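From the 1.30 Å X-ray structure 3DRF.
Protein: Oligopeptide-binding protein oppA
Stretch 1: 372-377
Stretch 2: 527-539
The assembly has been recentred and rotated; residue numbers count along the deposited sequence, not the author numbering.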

# COMPACT_ATOMS: atom_id res chain seq x y z
N SER A 372 -13.81 0.01 -21.82
CA SER A 372 -15.00 -0.69 -21.65
C SER A 372 -15.53 -0.56 -20.21
O SER A 372 -16.68 -0.52 -20.07
CB SER A 372 -14.84 -2.18 -22.12
OG SER A 372 -14.30 -3.13 -21.14
N VAL A 373 -14.70 -0.56 -19.17
CA VAL A 373 -15.22 -0.81 -17.83
C VAL A 373 -15.82 0.47 -17.26
O VAL A 373 -15.20 1.49 -17.21
CB VAL A 373 -14.13 -1.41 -16.88
CG1 VAL A 373 -14.64 -1.52 -15.47
CG2 VAL A 373 -13.72 -2.83 -17.38
N LYS A 374 -17.07 0.34 -16.86
CA LYS A 374 -17.84 1.42 -16.27
C LYS A 374 -18.00 1.14 -14.77
O LYS A 374 -18.34 0.08 -14.34
CB LYS A 374 -19.22 1.49 -16.88
CG LYS A 374 -19.24 1.58 -18.39
CD LYS A 374 -18.41 2.75 -18.93
CE LYS A 374 -18.44 2.81 -20.48
NZ LYS A 374 -17.34 3.65 -20.93
N GLY A 375 -17.74 2.18 -14.02
CA GLY A 375 -17.85 2.16 -12.58
C GLY A 375 -18.79 3.26 -12.08
O GLY A 375 -19.83 3.47 -12.63
N TYR A 376 -18.33 3.98 -11.09
CA TYR A 376 -19.14 4.97 -10.33
C TYR A 376 -18.55 6.35 -10.55
O TYR A 376 -18.78 7.25 -9.78
CB TYR A 376 -19.22 4.57 -8.81
CG TYR A 376 -19.87 3.21 -8.61
CD1 TYR A 376 -21.25 3.07 -8.37
CD2 TYR A 376 -19.11 2.04 -8.76
CE1 TYR A 376 -21.82 1.81 -8.24
CE2 TYR A 376 -19.69 0.81 -8.63
CZ TYR A 376 -21.03 0.69 -8.39
OH TYR A 376 -21.64 -0.51 -8.28
N GLU A 377 -17.82 6.49 -11.64
CA GLU A 377 -17.14 7.76 -11.96
C GLU A 377 -18.07 8.94 -12.36
O GLU A 377 -17.65 10.05 -12.41
CB GLU A 377 -16.04 7.53 -13.03
CG GLU A 377 -16.56 7.07 -14.41
CD GLU A 377 -16.78 5.56 -14.57
OE1 GLU A 377 -16.69 4.86 -13.63
OE2 GLU A 377 -17.09 5.14 -15.68
N GLN A 527 -12.44 -6.60 -12.73
CA GLN A 527 -12.84 -5.19 -12.61
C GLN A 527 -14.39 -5.00 -12.68
O GLN A 527 -14.96 -4.31 -11.92
CB GLN A 527 -12.16 -4.33 -13.69
CG GLN A 527 -10.59 -4.17 -13.48
CD GLN A 527 -9.91 -3.57 -14.73
OE1 GLN A 527 -9.98 -2.40 -14.97
NE2 GLN A 527 -9.24 -4.37 -15.44
N GLU A 528 -15.02 -5.68 -13.63
CA GLU A 528 -16.46 -5.64 -13.77
C GLU A 528 -17.13 -6.26 -12.55
O GLU A 528 -18.05 -5.71 -12.05
CB GLU A 528 -16.89 -6.47 -15.00
CG GLU A 528 -16.54 -5.87 -16.41
CD GLU A 528 -16.75 -6.87 -17.53
OE1 GLU A 528 -16.81 -8.07 -17.31
OE2 GLU A 528 -16.85 -6.37 -18.63
N ASP A 529 -16.64 -7.40 -12.09
CA ASP A 529 -17.30 -8.10 -10.98
C ASP A 529 -17.16 -7.31 -9.65
O ASP A 529 -18.08 -7.26 -8.90
CB ASP A 529 -16.75 -9.55 -10.79
CG ASP A 529 -17.15 -10.47 -11.92
OD1 ASP A 529 -18.02 -10.16 -12.71
OD2 ASP A 529 -16.53 -11.53 -11.95
N MET A 530 -16.04 -6.69 -9.42
CA MET A 530 -15.84 -5.90 -8.20
C MET A 530 -16.80 -4.71 -8.24
O MET A 530 -17.34 -4.37 -7.27
CB MET A 530 -14.40 -5.39 -8.14
CG MET A 530 -13.41 -6.55 -7.68
SD MET A 530 -13.66 -7.04 -5.87
CE MET A 530 -12.57 -5.82 -5.03
N ASN A 531 -16.97 -4.09 -9.40
CA ASN A 531 -17.91 -2.93 -9.50
C ASN A 531 -19.38 -3.38 -9.27
O ASN A 531 -20.12 -2.71 -8.64
CB ASN A 531 -17.74 -2.23 -10.87
CG ASN A 531 -16.52 -1.32 -10.94
OD1 ASN A 531 -15.87 -1.06 -9.94
ND2 ASN A 531 -16.22 -0.86 -12.10
N LYS A 532 -19.77 -4.53 -9.79
CA LYS A 532 -21.16 -5.02 -9.62
C LYS A 532 -21.44 -5.49 -8.18
O LYS A 532 -22.42 -5.13 -7.64
CB LYS A 532 -21.46 -6.15 -10.62
CG LYS A 532 -22.95 -6.59 -10.51
CD LYS A 532 -23.29 -7.60 -11.61
CE LYS A 532 -24.86 -7.92 -11.59
NZ LYS A 532 -25.23 -9.22 -12.33
N LYS A 533 -20.51 -6.23 -7.59
CA LYS A 533 -20.66 -6.67 -6.21
C LYS A 533 -20.65 -5.44 -5.27
O LYS A 533 -21.32 -5.43 -4.29
CB LYS A 533 -19.51 -7.61 -5.81
CG LYS A 533 -19.49 -9.01 -6.50
CD LYS A 533 -20.39 -10.04 -5.90
CE LYS A 533 -20.27 -11.41 -6.60
NZ LYS A 533 -21.04 -12.50 -5.76
N ALA A 534 -19.79 -4.49 -5.59
CA ALA A 534 -19.76 -3.21 -4.90
C ALA A 534 -19.46 -3.39 -3.39
O ALA A 534 -19.94 -2.67 -2.57
CB ALA A 534 -21.11 -2.45 -5.13
N TYR A 535 -18.59 -4.34 -3.10
CA TYR A 535 -18.04 -4.43 -1.75
C TYR A 535 -17.08 -3.27 -1.46
O TYR A 535 -16.95 -2.90 -0.35
CB TYR A 535 -17.30 -5.76 -1.58
CG TYR A 535 -18.15 -7.03 -1.78
CD1 TYR A 535 -19.45 -7.14 -1.29
CD2 TYR A 535 -17.64 -8.14 -2.44
CE1 TYR A 535 -20.18 -8.32 -1.45
CE2 TYR A 535 -18.37 -9.31 -2.60
CZ TYR A 535 -19.61 -9.38 -2.09
OH TYR A 535 -20.39 -10.53 -2.18
N VAL A 536 -16.47 -2.76 -2.53
CA VAL A 536 -15.69 -1.51 -2.48
C VAL A 536 -16.07 -0.73 -3.74
O VAL A 536 -16.51 -1.30 -4.71
CB VAL A 536 -14.16 -1.79 -2.42
CG1 VAL A 536 -13.80 -2.60 -1.14
CG2 VAL A 536 -13.70 -2.53 -3.70
N ILE A 537 -15.88 0.57 -3.67
CA ILE A 537 -16.17 1.46 -4.79
C ILE A 537 -14.86 2.24 -5.13
O ILE A 537 -14.32 2.91 -4.33
CB ILE A 537 -17.27 2.51 -4.42
CG1 ILE A 537 -18.58 1.86 -3.86
CG2 ILE A 537 -17.58 3.43 -5.63
CD1 ILE A 537 -19.33 0.95 -4.88
N PRO A 538 -14.40 2.11 -6.38
CA PRO A 538 -13.16 2.83 -6.76
C PRO A 538 -13.42 4.34 -6.67
O PRO A 538 -14.46 4.79 -7.04
CB PRO A 538 -12.94 2.44 -8.22
CG PRO A 538 -13.74 1.14 -8.40
CD PRO A 538 -14.94 1.31 -7.51
N THR A 539 -12.46 5.09 -6.22
CA THR A 539 -12.62 6.57 -6.08
C THR A 539 -11.77 7.32 -7.14
O THR A 539 -12.27 7.79 -8.09
CB THR A 539 -12.34 7.01 -4.62
OG1 THR A 539 -13.20 6.24 -3.78
CG2 THR A 539 -12.68 8.51 -4.45
O HOH W 1 -16.82 -3.80 -19.41
O HOH W 2 -15.78 3.87 -9.81
O HOH W 3 -16.48 6.54 -7.54

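Residues 527-533 form the last turns of a helix, and the irregular segment 372-377 packs along it. Gln527 points toward that segment. Its CB lies 4.1 Å from Val373 CG1, so the aliphatic base of the side chain makes the contact, while its amide is hydrogen-bonded elsewhere in the structure. Glu528 is exposed, and its CA-to-CB bond points sideways to stretch 1. Its CG is 4.3 Å from Val373 CG2, and its carboxylate reaches solvent: water 1 donates to Glu528 OE2 (2.7 Å) and is 3.1 Å from Ser372 OG, bridging the two stretches. Val373 itself is buried, and its branched, apolar side chain suits this place against the helix.

Asn531 is the polar centre of the contact. Its side chain points toward stretch 1, and ND2 donates to Lys374 O at 3.2 Å. The side chain of Lys374 points away, so only its backbone is used. Gly375 CA is 3.5 Å from Asn531 ND2. A CB on Gly375 would lie 3.2 Å from Asn531 ND2, a tight approach, and 3.1 Å from Glu377 OE1. The backbone carbonyl of Asn531 is also engaged: Tyr376 OH donates to Asn531 O at 2.7 Å, near the plane of the ring.

Ala534 leaves the helix with positive phi. Its small side chain points toward stretch 1, with CB 3.7 Å from Tyr376 OH. Ile537, in the following strand, starts sideways, but its end comes nearer. Its CD1 lies over one face of the Tyr376 ring, 3.9 Å from the centroid, in a CH-pi contact. Tyr376 thus combines apolar packing with a hydrogen bond from its hydroxyl, and is buried. Pro538 adds a looser apolar contact, CD to Tyr376 CD2 at 4.4 Å. Water 2 links the backbones here, accepting from Tyr376 N (2.9 Å) and donating to Pro538 O (3.2 Å).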